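Local coordinates for protein uracil-DNA glycosylase (Nitratifractor salsuginis, PDB 5X3G) that is a single-chain alpha/beta protein of the uracil-DNA glycosylase superfamily, built around a four-stranded parallel sheet with helices packed against it, at residues Leu60-Thr65 with Ile88-Ile93; Tyr73-Gln78 with Val164-Met169; Val97-Ser102 with Val149-Glu154. One frame throughout, in Å; residues are numbered along the deposited sequence.

Contact 1. Residues Leu60-Thr65 with Ile88-Ile93; sequences LAAFST and IGYAFI
Tyr90 lays its ring against the backbone of Ala61 and Ala62, where a short 3-10 turn presents its flank to the loop that carries Gly89. The first torsion sets CG beside the backbone N, anti to the carbonyl carbon (chi1 -62°). Beyond CB and CG, the first atom to meet the other segment is Tyr90 CD1, 3.8 Å from Ala62 CA. Next along that side, Tyr90 CE1 sits 3.3 Å from Ala61 O. CE2 and CZ are the atoms beneath the Ala61 methyl: Ala61 CB stands over one face of the ring, 25° off the normal and displaced toward the rim, a CH-pi contact with Tyr90 CZ at 3.9 Å. At the tip, Tyr90 OH comes to 3.2 Å from Ala61 O and to 3.7 Å from Ser64 OG. Ala61 O is itself gripped twice from within its own turn, by Ser64 N and by Ser64 OG, the latter at 2.6 Å. The hydroxyl gets there because OG lies between the backbone N and the carbonyl carbon (chi1 61°). Ala61 CB also rests 3.6 Å from Ile88 O. A CB on Gly89 would run into Ala61 CB, though the backbone angles of Gly89 call for glycine by themselves. Farther out, Tyr90 reaches Arg156 and Glu160 of helix 152-161, while Ala62 touches Leu165 on strand 164-168. The joint between the two loops thus rests largely on small methyls and an aromatic face, and the phenol OH ends beside a carbonyl that Ser64 already holds.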
# COMPACT_ATOMS: atom_id res chain seq x y z
N LEU A 60 10.96 3.13 -0.76
CA LEU A 60 10.64 2.65 0.58
C LEU A 60 9.74 3.61 1.34
O LEU A 60 9.77 3.66 2.57
CB LEU A 60 11.93 2.41 1.37
CG LEU A 60 12.96 1.48 0.73
CD1 LEU A 60 14.30 1.66 1.42
CD2 LEU A 60 12.51 0.04 0.82
N ALA A 61 8.93 4.39 0.62
CA ALA A 61 8.09 5.40 1.26
C ALA A 61 7.12 4.78 2.26
O ALA A 61 6.69 5.45 3.21
CB ALA A 61 7.32 6.19 0.21
N ALA A 62 6.76 3.50 2.07
CA ALA A 62 5.87 2.83 3.01
C ALA A 62 6.51 2.65 4.39
O ALA A 62 5.78 2.44 5.37
CB ALA A 62 5.46 1.47 2.45
N PHE A 63 7.83 2.74 4.48
CA PHE A 63 8.55 2.60 5.74
C PHE A 63 8.98 3.94 6.34
O PHE A 63 9.66 3.96 7.36
CB PHE A 63 9.79 1.72 5.55
CG PHE A 63 9.50 0.36 4.97
CD1 PHE A 63 9.38 -0.75 5.79
CD2 PHE A 63 9.38 0.18 3.60
CE1 PHE A 63 9.12 -2.01 5.26
CE2 PHE A 63 9.12 -1.07 3.06
CZ PHE A 63 8.99 -2.16 3.89
N SER A 64 8.59 5.06 5.72
CA SER A 64 9.14 6.36 6.08
C SER A 64 8.47 7.00 7.28
O SER A 64 8.92 8.06 7.72
CB SER A 64 9.06 7.31 4.88
OG SER A 64 7.71 7.52 4.48
N THR A 65 7.41 6.40 7.82
CA THR A 65 6.74 6.96 8.99
C THR A 65 6.59 5.90 10.07
O THR A 65 7.02 6.10 11.21
CB THR A 65 5.38 7.54 8.62
OG1 THR A 65 5.53 8.46 7.54
CG2 THR A 65 4.77 8.26 9.81
N ILE A 88 4.13 6.24 -6.07
CA ILE A 88 4.75 7.10 -5.07
C ILE A 88 5.25 6.28 -3.89
O ILE A 88 5.46 6.82 -2.79
CB ILE A 88 3.78 8.20 -4.60
CG1 ILE A 88 2.53 7.58 -3.96
CG2 ILE A 88 3.40 9.12 -5.75
CD1 ILE A 88 1.65 8.60 -3.28
N GLY A 89 5.45 4.98 -4.08
CA GLY A 89 6.06 4.15 -3.06
C GLY A 89 5.12 3.54 -2.05
O GLY A 89 5.58 3.00 -1.04
N TYR A 90 3.81 3.59 -2.30
CA TYR A 90 2.81 2.98 -1.43
C TYR A 90 1.94 2.04 -2.25
O TYR A 90 1.57 2.35 -3.38
CB TYR A 90 1.90 4.03 -0.78
CG TYR A 90 2.60 5.01 0.13
CD1 TYR A 90 2.89 4.68 1.45
CD2 TYR A 90 2.95 6.28 -0.32
CE1 TYR A 90 3.52 5.58 2.29
CE2 TYR A 90 3.58 7.18 0.51
CZ TYR A 90 3.87 6.83 1.81
OH TYR A 90 4.49 7.73 2.64
N ALA A 91 1.62 0.90 -1.66
CA ALA A 91 0.54 0.08 -2.20
C ALA A 91 -0.77 0.85 -2.13
O ALA A 91 -0.99 1.65 -1.22
CB ALA A 91 0.43 -1.24 -1.44
N PHE A 92 -1.61 0.65 -3.14
CA PHE A 92 -3.00 1.11 -3.15
C PHE A 92 -3.14 2.61 -3.34
O PHE A 92 -4.12 3.06 -3.95
CB PHE A 92 -3.71 0.67 -1.87
CG PHE A 92 -5.20 0.56 -2.01
CD1 PHE A 92 -5.75 -0.01 -3.15
CD2 PHE A 92 -6.05 1.03 -1.03
CE1 PHE A 92 -7.11 -0.12 -3.30
CE2 PHE A 92 -7.42 0.92 -1.17
CZ PHE A 92 -7.95 0.34 -2.31
N ILE A 93 -2.20 3.41 -2.84
CA ILE A 93 -2.31 4.86 -2.91
C ILE A 93 -1.87 5.33 -4.29
O ILE A 93 -0.70 5.20 -4.66
CB ILE A 93 -1.48 5.54 -1.81
CG1 ILE A 93 -1.87 5.00 -0.44
CG2 ILE A 93 -1.70 7.04 -1.85
CD1 ILE A 93 -3.33 5.24 -0.07

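Contact 2. Residues Tyr73-Gln78 with Val164-Met169; sequences YILFGQ and VLLLNM
Strands 73-77 and 164-168 are neighbours in the central parallel sheet, running the same way with 25° between their short axes and 4.4 Å between them at closest approach. The amide bonds pass back and forth as parallel pairing requires. Leu165 N donates to Tyr73 O and Leu75 N to Leu165 O; one step on, Leu167 N donates to Leu75 O and Gly77 N to Leu167 O. The bond from Leu165 N to Tyr73 O, 2.8 Å, is nearly straight at 172°. Met169 N closes the row on Gly77 O at 2.8 Å. In the four-stranded alpha/beta core of this glycosylase, 164-168 is an outermost strand, and 73-77 lies between it and 203-207. Successive side chains alternate between two faces. On one, Ile74 and Leu167 pack against helix 179-196, whose Ile190 and Leu193 meet Leu167, while Phe76 packs against Leu204 and Leu206 of strand 203-207. Phe76 and Leu167 lie side by side and point the same way, Phe76 CE1 to Leu167 CD2 at 3.9 Å, and Ile74 CG2 sits over one face of the ring. Met169, modelled as selenomethionine, bends its chain to bring Met169 SE 3.6 Å from Phe76 CD1, an oblique Met-aromatic contact. On the opposite face, Val164 CG1, anti to its backbone N (chi1 175°), reaches Leu75 CB at 3.7 Å, and Leu166 CD2, from the residue paired with Leu75, approaches the same CB. Phe159 of helix 152-161 touches all three of these residues. At the C-terminal end of the strands, Asn168 turns OD1 back across Gly77, 3.2 Å from its CA, with the glycine offering only backbone to the amide oxygen.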
# COMPACT_ATOMS: atom_id res chain seq x y z
N TYR A 73 -0.90 -4.08 10.50
CA TYR A 73 -1.37 -4.74 9.30
C TYR A 73 -0.35 -4.53 8.19
O TYR A 73 0.39 -3.54 8.18
CB TYR A 73 -2.73 -4.19 8.82
CG TYR A 73 -3.87 -4.37 9.79
CD1 TYR A 73 -4.65 -5.52 9.79
CD2 TYR A 73 -4.19 -3.37 10.71
CE1 TYR A 73 -5.71 -5.68 10.67
CE2 TYR A 73 -5.24 -3.52 11.59
CZ TYR A 73 -5.99 -4.67 11.57
OH TYR A 73 -7.04 -4.81 12.45
N ILE A 74 -0.32 -5.46 7.25
CA ILE A 74 0.46 -5.32 6.02
C ILE A 74 -0.51 -5.53 4.86
O ILE A 74 -0.90 -6.67 4.57
CB ILE A 74 1.63 -6.31 5.94
CG1 ILE A 74 2.52 -6.18 7.17
CG2 ILE A 74 2.43 -6.07 4.67
CD1 ILE A 74 3.78 -7.02 7.09
N LEU A 75 -0.90 -4.44 4.21
CA LEU A 75 -1.82 -4.49 3.08
C LEU A 75 -1.01 -4.57 1.80
O LEU A 75 -0.19 -3.69 1.52
CB LEU A 75 -2.72 -3.25 3.09
CG LEU A 75 -3.95 -3.22 2.17
CD1 LEU A 75 -4.93 -2.20 2.72
CD2 LEU A 75 -3.59 -2.86 0.74
N PHE A 76 -1.25 -5.61 1.01
CA PHE A 76 -0.41 -5.90 -0.15
C PHE A 76 -0.96 -5.29 -1.43
O PHE A 76 -2.17 -5.18 -1.63
CB PHE A 76 -0.24 -7.40 -0.34
CG PHE A 76 0.78 -8.03 0.58
CD1 PHE A 76 2.12 -8.02 0.25
CD2 PHE A 76 0.38 -8.63 1.76
CE1 PHE A 76 3.06 -8.60 1.09
CE2 PHE A 76 1.32 -9.21 2.61
CZ PHE A 76 2.66 -9.20 2.27
N GLY A 77 -0.02 -4.89 -2.30
CA GLY A 77 -0.31 -4.71 -3.71
C GLY A 77 0.70 -5.50 -4.53
O GLY A 77 1.61 -6.12 -3.99
N GLN A 78 0.50 -5.49 -5.84
CA GLN A 78 1.41 -6.21 -6.74
C GLN A 78 2.71 -5.44 -6.94
O GLN A 78 3.77 -5.87 -6.47
CB GLN A 78 0.74 -6.47 -8.09
CG GLN A 78 -0.15 -7.70 -8.10
CD GLN A 78 0.65 -8.98 -8.10
OE1 GLN A 78 1.01 -9.50 -7.04
NE2 GLN A 78 0.95 -9.49 -9.29
N VAL A 164 -0.95 0.39 9.23
CA VAL A 164 -1.00 -0.38 8.00
C VAL A 164 0.25 -0.07 7.18
O VAL A 164 0.47 1.08 6.78
CB VAL A 164 -2.28 -0.07 7.20
CG1 VAL A 164 -2.25 -0.78 5.84
CG2 VAL A 164 -3.50 -0.50 8.00
N LEU A 165 1.06 -1.09 6.96
CA LEU A 165 2.19 -1.02 6.04
C LEU A 165 1.68 -1.33 4.64
O LEU A 165 1.25 -2.46 4.37
CB LEU A 165 3.29 -2.00 6.45
CG LEU A 165 4.56 -2.03 5.59
CD1 LEU A 165 5.35 -0.74 5.73
CD2 LEU A 165 5.41 -3.23 5.96
N LEU A 166 1.72 -0.33 3.75
CA LEU A 166 1.21 -0.47 2.39
C LEU A 166 2.33 -1.01 1.51
O LEU A 166 3.11 -0.26 0.92
CB LEU A 166 0.69 0.87 1.90
CG LEU A 166 -0.47 1.44 2.72
CD1 LEU A 166 -0.64 2.93 2.45
CD2 LEU A 166 -1.75 0.69 2.42
N LEU A 167 2.40 -2.33 1.40
CA LEU A 167 3.56 -3.02 0.86
C LEU A 167 3.23 -3.66 -0.49
O LEU A 167 2.37 -4.54 -0.57
CB LEU A 167 4.06 -4.08 1.84
CG LEU A 167 5.26 -4.92 1.42
CD1 LEU A 167 6.46 -4.03 1.14
CD2 LEU A 167 5.58 -5.96 2.48
N ASN A 168 3.92 -3.22 -1.54
CA ASN A 168 3.85 -3.85 -2.85
C ASN A 168 4.79 -5.05 -2.91
O ASN A 168 5.84 -5.06 -2.27
CB ASN A 168 4.20 -2.85 -3.96
CG ASN A 168 3.00 -2.02 -4.39
OD1 ASN A 168 1.87 -2.50 -4.43
ND2 ASN A 168 3.25 -0.76 -4.71
N MSE A 169 4.41 -6.05 -3.70
CA MSE A 169 5.21 -7.27 -3.84
C MSE A 169 6.56 -6.99 -4.47
O MSE A 169 7.58 -7.57 -4.08
CB MSE A 169 4.45 -8.32 -4.66
CG MSE A 169 3.22 -8.87 -3.97
SE MSE A 169 3.68 -9.89 -2.38
CE MSE A 169 2.98 -11.62 -2.93

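Contact 3. Residues Val97-Ser102 with Val149-Glu154; sequences VREIFS and VSQMRE
Ser150 O is gripped by two donors, Ile100 N at 3.1 Å and a water at 2.9 Å. The water in turn accepts from Phe101 N, so it ties the start of strand 101-102 to the loop ahead of helix 152-161. Across the bridge, Met152 N donates to Arg98 O at 2.8 Å, nearly straight. These two backbone bonds flank Glu99 and Gln151, which form a single isolated bridge. Their side chains lie side by side and point the same way, and Gln151 NE2 donates to Glu99 OE2 over 2.9 Å. The oxygen lies in the plane of the amide but is met from above the carboxylate, and the two flat groups are turned 64° apart. Both residues also touch a crystal neighbour, so this outer bond may owe something to packing in the lattice. Inward, the contact becomes apolar. Met152, a selenomethionine, has CG anti to its backbone N (chi1 168°), and bends at the second and third torsions bring Met152 CE to 3.6 Å from Val97 CG1. Ile100 CD1 lies against the helix start at Met152 CB, and Ile100 also touches Ile120 of helix 114-126. Beside it Phe101 turns its ring edge to Val149 O, 3.4 Å from Phe101 CE2. Glu154 OE1 takes bonds from Ser150 N and, at 3.1 Å, from Gln151 N. With Gln151 as N-cap and Glu154 three residues on, the second is the side-chain-to-N-cap half of a capping box, while Arg98 O satisfies an amide of the first turn: a helix N-terminus held from two sides.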
# COMPACT_ATOMS: atom_id res chain seq x y z
N VAL A 97 -4.22 11.02 -7.55
CA VAL A 97 -5.32 11.58 -6.78
C VAL A 97 -4.77 12.56 -5.76
O VAL A 97 -3.84 12.24 -5.01
CB VAL A 97 -6.12 10.46 -6.09
CG1 VAL A 97 -7.33 11.05 -5.39
CG2 VAL A 97 -6.55 9.40 -7.10
N ARG A 98 -5.35 13.75 -5.72
CA ARG A 98 -5.06 14.71 -4.67
C ARG A 98 -6.32 14.97 -3.87
O ARG A 98 -6.49 14.43 -2.77
CB ARG A 98 -4.48 16.00 -5.26
CG ARG A 98 -3.03 15.86 -5.70
CD ARG A 98 -2.52 17.11 -6.36
NE ARG A 98 -3.20 17.38 -7.62
CZ ARG A 98 -2.86 18.35 -8.46
NH1 ARG A 98 -1.84 19.15 -8.18
NH2 ARG A 98 -3.54 18.52 -9.59
N GLU A 99 -7.23 15.77 -4.42
CA GLU A 99 -8.50 16.02 -3.76
C GLU A 99 -9.39 14.78 -3.84
O GLU A 99 -9.48 14.13 -4.89
CB GLU A 99 -9.22 17.22 -4.38
CG GLU A 99 -8.57 18.57 -4.10
CD GLU A 99 -7.23 18.74 -4.80
OE1 GLU A 99 -7.10 18.28 -5.96
OE2 GLU A 99 -6.30 19.32 -4.19
N ILE A 100 -10.04 14.45 -2.73
CA ILE A 100 -10.92 13.29 -2.70
C ILE A 100 -12.29 13.63 -3.27
O ILE A 100 -12.86 12.85 -4.04
CB ILE A 100 -11.03 12.74 -1.26
CG1 ILE A 100 -9.66 12.29 -0.74
CG2 ILE A 100 -12.04 11.59 -1.20
CD1 ILE A 100 -9.05 11.15 -1.52
N PHE A 101 -12.83 14.78 -2.90
CA PHE A 101 -14.19 15.16 -3.24
C PHE A 101 -14.21 16.32 -4.22
O PHE A 101 -13.21 17.02 -4.44
CB PHE A 101 -14.99 15.52 -1.98
CG PHE A 101 -15.12 14.38 -1.01
CD1 PHE A 101 -16.04 13.37 -1.22
CD2 PHE A 101 -14.31 14.32 0.12
CE1 PHE A 101 -16.16 12.32 -0.32
CE2 PHE A 101 -14.43 13.27 1.02
CZ PHE A 101 -15.35 12.27 0.80
N SER A 102 -15.38 16.53 -4.82
CA SER A 102 -15.67 17.65 -5.69
C SER A 102 -17.06 18.16 -5.34
O SER A 102 -17.78 17.50 -4.57
CB SER A 102 -15.59 17.22 -7.16
OG SER A 102 -16.78 16.57 -7.57
N VAL A 149 -11.68 13.54 5.61
CA VAL A 149 -10.47 13.95 4.92
C VAL A 149 -10.83 14.66 3.62
O VAL A 149 -11.93 14.49 3.06
CB VAL A 149 -9.55 12.75 4.62
CG1 VAL A 149 -9.06 12.12 5.92
CG2 VAL A 149 -10.27 11.72 3.77
N SER A 150 -9.91 15.49 3.14
CA SER A 150 -10.05 16.14 1.85
C SER A 150 -8.97 15.77 0.86
O SER A 150 -9.11 16.09 -0.33
CB SER A 150 -10.07 17.67 2.02
OG SER A 150 -8.77 18.16 2.34
N GLN A 151 -7.90 15.11 1.29
CA GLN A 151 -6.74 14.84 0.45
C GLN A 151 -6.35 13.37 0.55
O GLN A 151 -6.45 12.76 1.62
CB GLN A 151 -5.56 15.73 0.86
CG GLN A 151 -5.75 17.21 0.51
CD GLN A 151 -5.59 17.48 -0.97
OE1 GLN A 151 -4.67 16.96 -1.61
NE2 GLN A 151 -6.49 18.28 -1.52
N MSE A 152 -5.93 12.80 -0.58
CA MSE A 152 -5.44 11.42 -0.63
C MSE A 152 -4.24 11.23 0.28
O MSE A 152 -4.05 10.16 0.87
CB MSE A 152 -5.11 11.05 -2.08
CG MSE A 152 -4.33 9.76 -2.26
SE MSE A 152 -5.37 8.19 -1.80
CE MSE A 152 -6.61 8.17 -3.30
N ARG A 153 -3.43 12.29 0.40
CA ARG A 153 -2.33 12.28 1.37
C ARG A 153 -2.84 11.93 2.76
O ARG A 153 -2.20 11.15 3.49
CB ARG A 153 -1.62 13.63 1.39
CG ARG A 153 -0.36 13.65 2.25
CD ARG A 153 -0.08 15.01 2.89
NE ARG A 153 -0.68 16.14 2.18
CZ ARG A 153 -1.59 16.96 2.71
NH1 ARG A 153 -2.01 16.78 3.95
NH2 ARG A 153 -2.08 17.96 1.98
N GLU A 154 -3.99 12.50 3.15
CA GLU A 154 -4.53 12.27 4.49
C GLU A 154 -5.11 10.87 4.64
O GLU A 154 -5.11 10.32 5.74
CB GLU A 154 -5.58 13.32 4.81
CG GLU A 154 -5.15 14.75 4.51
CD GLU A 154 -6.26 15.75 4.71
OE1 GLU A 154 -7.41 15.45 4.30
OE2 GLU A 154 -6.00 16.83 5.28
O HOH W 1 -11.72 16.65 -1.33

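In the fold
Along the chain the segments of contacts 1 and 2 alternate, whereas contact 3 opens after contact 1 has closed and is nested within the loop that contact 2 closes. Contacts 1 and 2 are adjacent, centres 9 Å apart: Ala91 N probably donates to Leu166 O, so the 88-93 loop meets strand 164-168 at Leu166, and Ala91 CB also packs on Asn168 OD1. Contact 3 lies about 17 Å from contact 1 and 21 Å from contact 2, centre to centre, and meets contact 1 through Ile93 and Met152. Helix 152-161 links all three, starting in contact 3, passing Tyr90 and leading into strand 164-168, thereby connecting the sheet to the periphery.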